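Long-range contacts in NikO protein (Streptomyces tendae, PDB 4FQD), which acts as an enolpyruvyl transferase essential in nikkomycin biosynthesis, probably moving the enolpyruvyl group of phosphoenolpyruvate onto a UDP-linked acceptor such as UDP-N-acetylglucosamine: residues R52-P57 with D258-P263; V28-F33 with L283-P288; N22-A27 with E443-L448; V339-Q344 with A363-R368. The protein carries 4 engineered substitutions. One frame throughout, in Å; residues are numbered along the deposited sequence.

Interaction 1: R52-P57 with D258-P263; sequences RIENCP and DVTLIP. Engineered in segment 52-57: Arg-52 (natural residue Pro).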
loop_
_atom_site.group_PDB
_atom_site.type_symbol
_atom_site.label_atom_id
_atom_site.label_comp_id
_atom_site.label_asym_id
_atom_site.label_seq_id
_atom_site.Cartn_x
_atom_site.Cartn_y
_atom_site.Cartn_z
ATOM N N ARG A 52 -22.885 -25.057 22.124
ATOM C CA ARG A 52 -22.450 -26.115 21.222
ATOM C C ARG A 52 -21.783 -25.540 19.980
ATOM O O ARG A 52 -22.417 -24.842 19.188
ATOM C CB ARG A 52 -23.623 -27.011 20.824
ATOM C CG ARG A 52 -23.211 -28.183 19.954
ATOM C CD ARG A 52 -24.382 -29.080 19.604
ATOM N NE ARG A 52 -23.937 -30.260 18.869
ATOM C CZ ARG A 52 -24.752 -31.180 18.365
ATOM N NH1 ARG A 52 -26.064 -31.059 18.511
ATOM N NH2 ARG A 52 -24.254 -32.221 17.709
ATOM N N ILE A 53 -20.501 -25.843 19.813
ATOM C CA ILE A 53 -19.723 -25.300 18.708
ATOM C C ILE A 53 -19.436 -26.362 17.653
ATOM O O ILE A 53 -18.578 -27.224 17.843
ATOM C CB ILE A 53 -18.390 -24.713 19.206
ATOM C CG1 ILE A 53 -18.633 -23.753 20.373
ATOM C CG2 ILE A 53 -17.661 -24.013 18.076
ATOM C CD1 ILE A 53 -17.366 -23.189 20.975
ATOM N N GLU A 54 -20.159 -26.298 16.540
ATOM C CA GLU A 54 -19.944 -27.231 15.441
ATOM C C GLU A 54 -18.838 -26.727 14.521
ATOM O O GLU A 54 -18.479 -25.549 14.562
ATOM C CB GLU A 54 -21.236 -27.449 14.655
ATOM C CG GLU A 54 -22.402 -27.904 15.512
ATOM C CD GLU A 54 -23.275 -28.924 14.810
ATOM O OE1 GLU A 54 -22.818 -29.506 13.805
ATOM O OE2 GLU A 54 -24.416 -29.145 15.266
ATOM N N ASN A 55 -18.309 -27.626 13.694
ATOM C CA ASN A 55 -17.172 -27.323 12.831
ATOM C C ASN A 55 -16.012 -26.751 13.640
ATOM O O ASN A 55 -15.402 -25.753 13.260
ATOM C CB ASN A 55 -17.574 -26.366 11.702
ATOM C CG ASN A 55 -16.520 -26.268 10.612
ATOM O OD1 ASN A 55 -15.819 -27.238 10.320
ATOM N ND2 ASN A 55 -16.397 -25.090 10.012
ATOM N N CYS A 56 -15.728 -27.382 14.774
ATOM C CA CYS A 56 -14.649 -26.933 15.643
ATOM C C CYS A 56 -13.335 -27.595 15.253
ATOM O O CYS A 56 -13.258 -28.819 15.147
ATOM C CB CYS A 56 -14.977 -27.225 17.109
ATOM S SG CYS A 56 -13.699 -26.696 18.274
ATOM N N PRO A 57 -12.292 -26.782 15.036
ATOM C CA PRO A 57 -10.982 -27.293 14.624
ATOM C C PRO A 57 -10.302 -28.085 15.737
ATOM O O PRO A 57 -10.381 -27.706 16.906
ATOM C CB PRO A 57 -10.191 -26.018 14.321
ATOM C CG PRO A 57 -10.829 -24.972 15.166
ATOM C CD PRO A 57 -12.289 -25.318 15.203
ATOM N N ASP A 258 -26.387 -22.776 19.743
ATOM C CA ASP A 258 -25.821 -23.673 18.745
ATOM C C ASP A 258 -25.183 -22.849 17.633
ATOM O O ASP A 258 -25.856 -22.046 16.985
ATOM C CB ASP A 258 -26.900 -24.585 18.159
ATOM C CG ASP A 258 -27.013 -25.906 18.894
ATOM O OD1 ASP A 258 -26.639 -25.962 20.084
ATOM O OD2 ASP A 258 -27.474 -26.890 18.279
ATOM N N VAL A 259 -23.888 -23.041 17.414
ATOM C CA VAL A 259 -23.177 -22.265 16.404
ATOM C C VAL A 259 -22.216 -23.116 15.572
ATOM O O VAL A 259 -21.456 -23.925 16.105
ATOM C CB VAL A 259 -22.428 -21.065 17.039
ATOM C CG1 VAL A 259 -21.500 -21.533 18.150
ATOM C CG2 VAL A 259 -21.666 -20.281 15.980
ATOM N N THR A 260 -22.273 -22.938 14.256
ATOM C CA THR A 260 -21.350 -23.606 13.349
ATOM C C THR A 260 -20.281 -22.623 12.883
ATOM O O THR A 260 -20.583 -21.648 12.194
ATOM C CB THR A 260 -22.084 -24.174 12.123
ATOM O OG1 THR A 260 -23.126 -25.056 12.557
ATOM C CG2 THR A 260 -21.117 -24.935 11.231
ATOM N N LEU A 261 -19.034 -22.884 13.263
ATOM C CA LEU A 261 -17.932 -21.977 12.957
ATOM C C LEU A 261 -17.724 -21.763 11.464
ATOM O O LEU A 261 -17.889 -22.681 10.660
ATOM C CB LEU A 261 -16.626 -22.476 13.579
ATOM C CG LEU A 261 -16.496 -22.390 15.098
ATOM C CD1 LEU A 261 -15.109 -22.835 15.539
ATOM C CD2 LEU A 261 -16.794 -20.983 15.588
ATOM N N ILE A 262 -17.364 -20.537 11.107
ATOM C CA ILE A 262 -16.961 -20.214 9.749
ATOM C C ILE A 262 -15.648 -20.942 9.460
ATOM O O ILE A 262 -14.792 -21.045 10.341
ATOM C CB ILE A 262 -16.807 -18.679 9.573
ATOM C CG1 ILE A 262 -16.495 -18.308 8.123
ATOM C CG2 ILE A 262 -15.748 -18.122 10.514
ATOM C CD1 ILE A 262 -16.495 -16.815 7.874
ATOM N N PRO A 263 -15.504 -21.497 8.245
ATOM C CA PRO A 263 -14.255 -22.165 7.862
ATOM C C PRO A 263 -13.045 -21.261 8.066
ATOM O O PRO A 263 -13.145 -20.051 7.856
ATOM C CB PRO A 263 -14.462 -22.452 6.377
ATOM C CG PRO A 263 -15.933 -22.636 6.250
ATOM C CD PRO A 263 -16.551 -21.665 7.221
#
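Arg-52, Ile-53 and Glu-54 pair in parallel with Asp-258, Val-259 and Thr-260 through three backbone hydrogen bonds: Val-259 N to Arg-52 O, Glu-54 N to Val-259 O and Leu-261 N to Glu-54 O. Asn-55 extends this ladder. Its backbone is left-handed (phi 53°, psi 45°), which asparagine tolerates better than most residues, and with CG anti to the backbone N its ND2 gives a nearly straight 2.9 Å bond to Leu-261 O, the oxygen lying in the plane of the Asn-55 amide. An alanine here would probably leave Leu-261 O without this donor and the two segments less firmly joined.

Among apolar groups, Ile-53 CG2 meets Leu-261 CG at 3.6 Å and Pro-57 CD meets Leu-261 CD1 at 3.8 Å, so the leucine packs against the end of the strand and the proline after it. On the opposite face, the engineered Arg-52 lays CB 3.3 Å from Asp-258 OD1, though NH1 stays 4.4 Å from OD2 of that aspartate; Glu-54 OE2 lies over the guanidinium centre in a long salt bridge, no N-H pointing at it.

Strand 50-54 runs between strands 84-88 and 257-260, with Leu-37 of helix 34-44 on Cys-56 and Pro-57.

Interaction 2: V28-F33 with L283-P288; sequences VRTSGF and LRITGP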
loop_
_atom_site.group_PDB
_atom_site.type_symbol
_atom_site.label_atom_id
_atom_site.label_comp_id
_atom_site.label_asym_id
_atom_site.label_seq_id
_atom_site.Cartn_x
_atom_site.Cartn_y
_atom_site.Cartn_z
ATOM N N VAL A 28 -9.755 -31.444 -0.232
ATOM C CA VAL A 28 -9.412 -31.074 1.135
ATOM C C VAL A 28 -10.617 -30.474 1.851
ATOM O O VAL A 28 -11.396 -29.728 1.257
ATOM C CB VAL A 28 -8.241 -30.068 1.179
ATOM C CG1 VAL A 28 -6.941 -30.746 0.783
ATOM C CG2 VAL A 28 -8.524 -28.877 0.277
ATOM N N ARG A 29 -10.773 -30.810 3.126
ATOM C CA ARG A 29 -11.827 -30.216 3.936
ATOM C C ARG A 29 -11.225 -29.293 4.987
ATOM O O ARG A 29 -10.269 -29.653 5.676
ATOM C CB ARG A 29 -12.706 -31.292 4.585
ATOM C CG ARG A 29 -11.960 -32.270 5.474
ATOM C CD ARG A 29 -12.911 -33.270 6.115
ATOM N NE ARG A 29 -13.904 -32.623 6.970
ATOM C CZ ARG A 29 -15.214 -32.833 6.885
ATOM N NH1 ARG A 29 -15.696 -33.676 5.982
ATOM N NH2 ARG A 29 -16.044 -32.202 7.706
ATOM N N THR A 30 -11.783 -28.094 5.096
ATOM C CA THR A 30 -11.271 -27.099 6.027
ATOM C C THR A 30 -11.817 -27.313 7.431
ATOM O O THR A 30 -12.850 -27.957 7.619
ATOM C CB THR A 30 -11.627 -25.672 5.570
ATOM O OG1 THR A 30 -13.049 -25.550 5.448
ATOM C CG2 THR A 30 -10.980 -25.362 4.230
ATOM N N SER A 31 -11.110 -26.771 8.415
ATOM C CA SER A 31 -11.589 -26.767 9.789
ATOM C C SER A 31 -12.101 -25.375 10.135
ATOM O O SER A 31 -11.876 -24.422 9.387
ATOM C CB SER A 31 -10.478 -27.183 10.753
ATOM O OG SER A 31 -10.085 -28.526 10.527
ATOM N N GLY A 32 -12.791 -25.262 11.265
ATOM C CA GLY A 32 -13.362 -23.995 11.686
ATOM C C GLY A 32 -12.320 -22.942 11.998
ATOM O O GLY A 32 -11.161 -23.261 12.269
ATOM N N PHE A 33 -12.739 -21.681 11.958
ATOM C CA PHE A 33 -11.848 -20.557 12.217
ATOM C C PHE A 33 -11.325 -20.595 13.648
ATOM O O PHE A 33 -12.096 -20.565 14.608
ATOM C CB PHE A 33 -12.570 -19.233 11.957
ATOM C CG PHE A 33 -11.648 -18.061 11.756
ATOM C CD1 PHE A 33 -10.296 -18.251 11.521
ATOM C CD2 PHE A 33 -12.138 -16.765 11.805
ATOM C CE1 PHE A 33 -9.450 -17.170 11.335
ATOM C CE2 PHE A 33 -11.299 -15.681 11.622
ATOM C CZ PHE A 33 -9.954 -15.883 11.386
ATOM N N LEU A 283 -8.127 -28.042 -7.546
ATOM C CA LEU A 283 -8.209 -28.533 -6.176
ATOM C C LEU A 283 -9.506 -28.101 -5.500
ATOM O O LEU A 283 -9.756 -26.910 -5.309
ATOM C CB LEU A 283 -7.011 -28.039 -5.365
ATOM C CG LEU A 283 -6.878 -28.617 -3.956
ATOM C CD1 LEU A 283 -6.577 -30.106 -4.022
ATOM C CD2 LEU A 283 -5.806 -27.882 -3.168
ATOM N N ARG A 284 -10.326 -29.080 -5.133
ATOM C CA ARG A 284 -11.596 -28.803 -4.476
ATOM C C ARG A 284 -11.387 -28.617 -2.977
ATOM O O ARG A 284 -10.811 -29.476 -2.308
ATOM C CB ARG A 284 -12.589 -29.933 -4.743
ATOM C CG ARG A 284 -14.021 -29.469 -4.947
ATOM C CD ARG A 284 -14.898 -30.611 -5.431
ATOM N NE ARG A 284 -14.934 -31.709 -4.471
ATOM C CZ ARG A 284 -15.844 -31.829 -3.511
ATOM N NH1 ARG A 284 -16.797 -30.918 -3.385
ATOM N NH2 ARG A 284 -15.804 -32.857 -2.678
ATOM N N ILE A 285 -11.849 -27.484 -2.457
ATOM C CA ILE A 285 -11.684 -27.154 -1.045
ATOM C C ILE A 285 -13.050 -26.951 -0.395
ATOM O O ILE A 285 -13.757 -25.994 -0.706
ATOM C CB ILE A 285 -10.847 -25.874 -0.873
ATOM C CG1 ILE A 285 -9.583 -25.945 -1.733
ATOM C CG2 ILE A 285 -10.500 -25.656 0.590
ATOM C CD1 ILE A 285 -8.907 -24.607 -1.940
ATOM N N THR A 286 -13.414 -27.850 0.514
ATOM C CA THR A 286 -14.750 -27.835 1.103
ATOM C C THR A 286 -14.781 -27.267 2.520
ATOM O O THR A 286 -13.758 -27.185 3.198
ATOM C CB THR A 286 -15.375 -29.243 1.122
ATOM O OG1 THR A 286 -14.623 -30.092 1.998
ATOM C CG2 THR A 286 -15.388 -29.842 -0.278
ATOM N N GLY A 287 -15.977 -26.882 2.956
ATOM C CA GLY A 287 -16.184 -26.339 4.285
ATOM C C GLY A 287 -17.586 -25.780 4.402
ATOM O O GLY A 287 -18.050 -25.085 3.500
ATOM N N PRO A 288 -18.274 -26.085 5.514
ATOM C CA PRO A 288 -19.654 -25.625 5.714
ATOM C C PRO A 288 -19.745 -24.103 5.770
ATOM O O PRO A 288 -19.237 -23.483 6.703
ATOM C CB PRO A 288 -20.037 -26.235 7.068
ATOM C CG PRO A 288 -18.738 -26.497 7.754
ATOM C CD PRO A 288 -17.773 -26.854 6.665
#
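With chi1 of Thr-30 at 58°, OG1 stands between the backbone N and the carbonyl carbon, 2.9 Å from Thr-286 O, while CG2, anti to the carbonyl carbon, lies 3.7 Å from Ile-285 CG2. Thr-30 N donates to the same oxygen, so Thr-286 O is gripped by two donors from one residue. Threonine suits the place because it supplies a hydroxyl and a methyl at once; an alanine here would probably leave Thr-286 O with the backbone donor alone and open a gap beside Ile-285. Gly-287 is fitting too, since a CB on it would fall only 2.3 Å from Thr-30 OG1.

Further back, Val-28 N bonds to Arg-284 O and Thr-286 N to Val-28 O in a short parallel ladder. Val-28 CG2 lies 3.7 Å from Ile-285 CG1, the two branched side chains side by side and pointing the same way, against Trp-271 of helix 265-278. On the other face, Arg-284 turns to Glu-317 in a salt bridge.

The pair closes the 27-29 edge of a four-stranded mixed sheet. Beyond it the chain leaves for helix 34-44, an arrangement consistent with one strand of the two-stranded interdomain hinge of MurA-type enolpyruvyl transferases.

Interaction 3: N22-A27 with E443-L448; sequences NRLSGA and EDLVKL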
loop_
_atom_site.group_PDB
_atom_site.type_symbol
_atom_site.label_atom_id
_atom_site.label_comp_id
_atom_site.label_asym_id
_atom_site.label_seq_id
_atom_site.Cartn_x
_atom_site.Cartn_y
_atom_site.Cartn_z
ATOM N N ASN A 22 6.417 -33.283 -6.914
ATOM C CA ASN A 22 5.236 -34.099 -7.162
ATOM C C ASN A 22 3.963 -33.262 -7.203
ATOM O O ASN A 22 3.781 -32.350 -6.397
ATOM C CB ASN A 22 5.113 -35.199 -6.105
ATOM C CG ASN A 22 6.325 -36.106 -6.067
ATOM O OD1 ASN A 22 6.495 -36.970 -6.927
ATOM N ND2 ASN A 22 7.175 -35.919 -5.063
ATOM N N ARG A 23 3.086 -33.578 -8.149
ATOM C CA ARG A 23 1.824 -32.863 -8.293
ATOM C C ARG A 23 0.771 -33.376 -7.318
ATOM O O ARG A 23 0.582 -34.583 -7.169
ATOM C CB ARG A 23 1.315 -32.967 -9.732
ATOM C CG ARG A 23 2.049 -32.057 -10.701
ATOM C CD ARG A 23 1.691 -30.604 -10.445
ATOM N NE ARG A 23 2.688 -29.682 -10.978
ATOM C CZ ARG A 23 2.565 -28.358 -10.957
ATOM N NH1 ARG A 23 1.480 -27.800 -10.439
ATOM N NH2 ARG A 23 3.522 -27.592 -11.461
ATOM N N LEU A 24 0.090 -32.449 -6.654
ATOM C CA LEU A 24 -0.942 -32.800 -5.688
ATOM C C LEU A 24 -2.300 -32.924 -6.366
ATOM O O LEU A 24 -2.580 -32.235 -7.345
ATOM C CB LEU A 24 -1.012 -31.752 -4.576
ATOM C CG LEU A 24 0.296 -31.440 -3.846
ATOM C CD1 LEU A 24 0.057 -30.441 -2.725
ATOM C CD2 LEU A 24 0.932 -32.712 -3.311
ATOM N N SER A 25 -3.142 -33.807 -5.839
ATOM C CA SER A 25 -4.491 -33.985 -6.365
ATOM C C SER A 25 -5.413 -34.576 -5.306
ATOM O O SER A 25 -4.966 -35.276 -4.397
ATOM C CB SER A 25 -4.476 -34.881 -7.606
ATOM O OG SER A 25 -4.023 -36.185 -7.291
ATOM N N GLY A 26 -6.704 -34.287 -5.429
ATOM C CA GLY A 26 -7.689 -34.783 -4.487
ATOM C C GLY A 26 -8.567 -33.676 -3.938
ATOM O O GLY A 26 -8.717 -32.622 -4.557
ATOM N N ALA A 27 -9.150 -33.919 -2.770
ATOM C CA ALA A 27 -10.007 -32.934 -2.125
ATOM C C ALA A 27 -9.549 -32.672 -0.696
ATOM O O ALA A 27 -9.016 -33.560 -0.031
ATOM C CB ALA A 27 -11.455 -33.396 -2.144
ATOM N N GLU A 443 -0.028 -34.140 7.176
ATOM C CA GLU A 443 -0.855 -35.296 6.842
ATOM C C GLU A 443 -1.815 -34.996 5.695
ATOM O O GLU A 443 -2.009 -35.826 4.806
ATOM C CB GLU A 443 -1.639 -35.767 8.067
ATOM C CG GLU A 443 -2.586 -36.922 7.786
ATOM C CD GLU A 443 -3.468 -37.255 8.973
ATOM O OE1 GLU A 443 -2.924 -37.521 10.065
ATOM O OE2 GLU A 443 -4.707 -37.244 8.814
ATOM N N ASP A 444 -2.412 -33.808 5.718
ATOM C CA ASP A 444 -3.347 -33.400 4.674
ATOM C C ASP A 444 -2.657 -33.258 3.321
ATOM O O ASP A 444 -3.224 -33.612 2.287
ATOM C CB ASP A 444 -4.047 -32.092 5.052
ATOM C CG ASP A 444 -5.070 -32.278 6.153
ATOM O OD1 ASP A 444 -5.571 -33.411 6.313
ATOM O OD2 ASP A 444 -5.379 -31.293 6.857
ATOM N N LEU A 445 -1.432 -32.739 3.335
ATOM C CA LEU A 445 -0.655 -32.574 2.112
ATOM C C LEU A 445 -0.207 -33.921 1.551
ATOM O O LEU A 445 -0.342 -34.176 0.354
ATOM C CB LEU A 445 0.556 -31.673 2.359
ATOM C CG LEU A 445 0.271 -30.171 2.435
ATOM C CD1 LEU A 445 1.507 -29.412 2.883
ATOM C CD2 LEU A 445 -0.213 -29.654 1.089
ATOM N N VAL A 446 0.327 -34.771 2.423
ATOM C CA VAL A 446 0.749 -36.118 2.047
ATOM C C VAL A 446 -0.414 -36.888 1.423
ATOM O O VAL A 446 -0.234 -37.663 0.481
ATOM C CB VAL A 446 1.297 -36.890 3.270
ATOM C CG1 VAL A 446 1.417 -38.380 2.973
ATOM C CG2 VAL A 446 2.640 -36.315 3.702
ATOM N N LYS A 447 -1.611 -36.646 1.947
ATOM C CA LYS A 447 -2.823 -37.277 1.448
ATOM C C LYS A 447 -3.087 -36.889 -0.006
ATOM O O LYS A 447 -3.718 -37.638 -0.754
ATOM C CB LYS A 447 -4.010 -36.873 2.323
ATOM C CG LYS A 447 -5.220 -37.777 2.208
ATOM C CD LYS A 447 -6.360 -37.267 3.074
ATOM C CE LYS A 447 -5.940 -37.140 4.532
ATOM N NZ LYS A 447 -7.022 -36.551 5.369
ATOM N N LEU A 448 -2.595 -35.719 -0.402
ATOM C CA LEU A 448 -2.776 -35.229 -1.764
ATOM C C LEU A 448 -1.670 -35.715 -2.697
ATOM O O LEU A 448 -1.726 -35.488 -3.905
ATOM C CB LEU A 448 -2.836 -33.701 -1.782
ATOM C CG LEU A 448 -3.983 -33.041 -1.016
ATOM C CD1 LEU A 448 -3.851 -31.527 -1.072
ATOM C CD2 LEU A 448 -5.326 -33.486 -1.572
#
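Leu-445 is the first residue of 443-448 to touch the loop that holds Leu-24: its CD2 meets Leu-24 CD1 at 3.9 Å, the two side chains crossing at a slant. Leucine suits both positions, because each is buried and the methyl branches can fill the space between helix and loop; Leu-445 also touches Trp-271 of helix 265-278 and Ile-452 of the following strand. Lys-447, on the exposed side, turns instead to Asp-444 of its own helix in a salt bridge, and Asp-444 has a second charged partner in Arg-439.

This is the last helix of an inverse alpha/beta barrel domain of the EPSP synthase family, and it packs here beside a loop from the beginning of the chain, so that the two ends of the sequence meet in one domain.

Leu-448 carries most of the contact. Its N bonds to Leu-445 O, and its O takes a hydrogen bond of 2.9 Å from Ser-25 N, which approaches in the carbonyl plane on a lone pair. The CA of Leu-24 lies 3.3 Å from the same oxygen in a C-H...O contact. Its side chain sets out toward the loop: CB lies 3.9 Å from Leu-24 CB, and CD2 comes to 3.4 Å from Ser-25 O. Leu-448 CD2 also lies 4.0 Å from Gly-26 CA. The backbone angles of this glycine would jam a CB against the preceding carbonyl.

Interaction 4: V339-Q344 with A363-R368; sequences VFSDSQ and AVWEHR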
loop_
_atom_site.group_PDB
_atom_site.type_symbol
_atom_site.label_atom_id
_atom_site.label_comp_id
_atom_site.label_asym_id
_atom_site.label_seq_id
_atom_site.Cartn_x
_atom_site.Cartn_y
_atom_site.Cartn_z
ATOM N N VAL A 339 -6.516 -6.759 3.752
ATOM C CA VAL A 339 -5.883 -8.069 3.675
ATOM C C VAL A 339 -5.307 -8.481 5.026
ATOM O O VAL A 339 -4.629 -7.693 5.686
ATOM C CB VAL A 339 -4.758 -8.083 2.624
ATOM C CG1 VAL A 339 -4.109 -9.457 2.551
ATOM C CG2 VAL A 339 -5.305 -7.676 1.268
ATOM N N PHE A 340 -5.588 -9.715 5.433
ATOM C CA PHE A 340 -5.056 -10.254 6.680
ATOM C C PHE A 340 -3.533 -10.280 6.673
ATOM O O PHE A 340 -2.905 -10.393 5.621
ATOM C CB PHE A 340 -5.585 -11.668 6.929
ATOM C CG PHE A 340 -6.932 -11.705 7.584
ATOM C CD1 PHE A 340 -7.068 -11.402 8.929
ATOM C CD2 PHE A 340 -8.060 -12.060 6.863
ATOM C CE1 PHE A 340 -8.305 -11.440 9.539
ATOM C CE2 PHE A 340 -9.300 -12.100 7.468
ATOM C CZ PHE A 340 -9.423 -11.792 8.809
ATOM N N SER A 341 -2.946 -10.178 7.858
ATOM C CA SER A 341 -1.500 -10.227 7.997
ATOM C C SER A 341 -0.999 -11.650 7.762
ATOM O O SER A 341 0.116 -11.858 7.287
ATOM C CB SER A 341 -1.091 -9.741 9.387
ATOM O OG SER A 341 0.294 -9.453 9.437
ATOM N N ASP A 342 -1.840 -12.624 8.093
ATOM C CA ASP A 342 -1.493 -14.033 7.936
ATOM C C ASP A 342 -1.596 -14.492 6.485
ATOM O O ASP A 342 -1.044 -15.528 6.114
ATOM C CB ASP A 342 -2.387 -14.906 8.819
ATOM C CG ASP A 342 -2.094 -14.733 10.295
ATOM O OD1 ASP A 342 -0.911 -14.542 10.647
ATOM O OD2 ASP A 342 -3.043 -14.790 11.104
ATOM N N SER A 343 -2.307 -13.720 5.669
ATOM C CA SER A 343 -2.505 -14.068 4.265
ATOM C C SER A 343 -1.316 -13.635 3.414
ATOM O O SER A 343 -1.033 -14.227 2.372
ATOM C CB SER A 343 -3.789 -13.428 3.734
ATOM O OG SER A 343 -4.920 -13.861 4.471
ATOM N N GLN A 344 -0.622 -12.602 3.876
ATOM C CA GLN A 344 0.504 -12.018 3.148
ATOM C C GLN A 344 1.649 -12.975 2.749
ATOM O O GLN A 344 2.153 -12.879 1.630
ATOM C CB GLN A 344 1.027 -10.781 3.893
ATOM C CG GLN A 344 2.529 -10.717 4.054
ATOM C CD GLN A 344 2.940 -10.481 5.492
ATOM O OE1 GLN A 344 3.842 -11.139 6.006
ATOM N NE2 GLN A 344 2.279 -9.533 6.150
ATOM N N ALA A 363 0.915 -3.474 7.835
ATOM C CA ALA A 363 0.373 -2.374 8.626
ATOM C C ALA A 363 -0.361 -2.858 9.874
ATOM O O ALA A 363 -1.189 -2.139 10.433
ATOM C CB ALA A 363 -0.541 -1.507 7.775
ATOM N N VAL A 364 -0.060 -4.079 10.302
ATOM C CA VAL A 364 -0.638 -4.625 11.527
ATOM C C VAL A 364 0.453 -5.158 12.450
ATOM O O VAL A 364 0.750 -4.559 13.483
ATOM C CB VAL A 364 -1.653 -5.752 11.235
ATOM C CG1 VAL A 364 -2.227 -6.299 12.533
ATOM C CG2 VAL A 364 -2.766 -5.247 10.330
ATOM N N TRP A 365 1.051 -6.283 12.070
ATOM C CA TRP A 365 2.093 -6.904 12.882
ATOM C C TRP A 365 3.487 -6.644 12.331
ATOM O O TRP A 365 3.977 -7.381 11.476
ATOM C CB TRP A 365 1.855 -8.409 13.021
ATOM C CG TRP A 365 0.669 -8.743 13.861
ATOM C CD1 TRP A 365 -0.506 -9.296 13.439
ATOM C CD2 TRP A 365 0.529 -8.532 15.271
ATOM N NE1 TRP A 365 -1.363 -9.450 14.501
ATOM C CE2 TRP A 365 -0.752 -8.989 15.636
ATOM C CE3 TRP A 365 1.367 -8.006 16.260
ATOM C CZ2 TRP A 365 -1.218 -8.934 16.949
ATOM C CZ3 TRP A 365 0.903 -7.953 17.562
ATOM C CH2 TRP A 365 -0.377 -8.414 17.896
ATOM N N GLU A 366 4.116 -5.591 12.837
ATOM C CA GLU A 366 5.473 -5.231 12.458
ATOM C C GLU A 366 6.436 -6.402 12.615
ATOM O O GLU A 366 6.304 -7.202 13.540
ATOM C CB GLU A 366 5.945 -4.075 13.332
ATOM C CG GLU A 366 7.198 -3.404 12.839
ATOM C CD GLU A 366 7.005 -2.684 11.516
ATOM O OE1 GLU A 366 5.871 -2.253 11.206
ATOM O OE2 GLU A 366 8.009 -2.552 10.788
ATOM N N HIS A 367 7.398 -6.495 11.700
ATOM C CA HIS A 367 8.439 -7.519 11.765
ATOM C C HIS A 367 7.906 -8.950 11.719
ATOM O O HIS A 367 8.123 -9.726 12.650
ATOM C CB HIS A 367 9.305 -7.343 13.019
ATOM C CG HIS A 367 10.277 -6.211 12.929
ATOM N ND1 HIS A 367 10.137 -5.048 13.657
ATOM C CD2 HIS A 367 11.400 -6.058 12.189
ATOM C CE1 HIS A 367 11.136 -4.233 13.374
ATOM N NE2 HIS A 367 11.916 -4.820 12.485
ATOM N N ARG A 368 7.204 -9.297 10.646
ATOM C CA ARG A 368 6.830 -10.693 10.424
ATOM C C ARG A 368 7.114 -11.132 8.987
ATOM O O ARG A 368 6.332 -11.855 8.367
ATOM C CB ARG A 368 5.379 -10.974 10.832
ATOM C CG ARG A 368 4.320 -10.256 10.022
ATOM C CD ARG A 368 2.934 -10.744 10.407
ATOM N NE ARG A 368 2.730 -12.156 10.092
ATOM C CZ ARG A 368 1.610 -12.824 10.351
ATOM N NH1 ARG A 368 0.589 -12.210 10.934
ATOM N NH2 ARG A 368 1.510 -14.108 10.029
#
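Arg-368 and Asp-342 make the charged part of the contact. The guanidinium takes OD1 end-on with two nitrogens, NH1 at 2.8 Å and NH2 at a distance so short that its exact value is doubtful. OD1 lies in the plane of the guanidinium, at its edge; NH1 meets the oxygen from above the carboxylate plane. The two flat groups are turned 68° apart. The chain of Arg-368 turns at chi3 (-64°), and the guanidinium beyond the bend has its edge at Asp-342 and a face at Ser-341.

A second set of contacts is polar but uncharged across the interface. Ser-341 O sits over the centre of that guanidinium face, 3.5 Å above it, so that this face is met by a carbonyl while the edge is met by the acid. Ser-341 OG lies 3.1 Å from Arg-368 CD, and its hydrogen bond goes to Glu-362 OE1, an oxygen that also accepts from Gln-344 NE2. The other oxygen of Glu-362 takes the backbone N-H groups of Val-364 and Trp-365, so one acid ties both segments together.

Plain packing is slight. Ser-341 CB lies 4.4 Å from Val-364 CB, and its OG lies at the edge of the Trp-365 ring, near its plane. The indole itself makes a cation-pi contact with Arg-139 and has a sulfate nearby.

A serine is small enough for the arginine's CD and guanidinium to come close to it, and the complementary charges of Asp-342 and Arg-368 are likely to fix the guanidinium in rotation and hold the loop before helix 344-351 against the one after strand 356-362.

Overall arrangement
Interactions 1 and 2 adjoin where the chain crosses twice between the halves of the molecule, their centres 13 Å apart, and meet through a probable hydrogen bond of 2.7 Å from Phe-33 N to Ile-262 O. Interaction 3 follows on the outer side of interaction 2, centres 14 Å apart, with Val-28 CG1 packing 3.7 Å from Leu-448 CD1. Interaction 4 stands apart: its nearest atoms are about 5 Å from interaction 2, and the centres are 23 Å apart. There the side chain of Trp-365 is about 4 Å from a bound sulfate, probably from the crystallisation liquor, though such an ion may mark an anion-binding pocket. Interactions 1 and 4 lie on opposite sides of the chain centre.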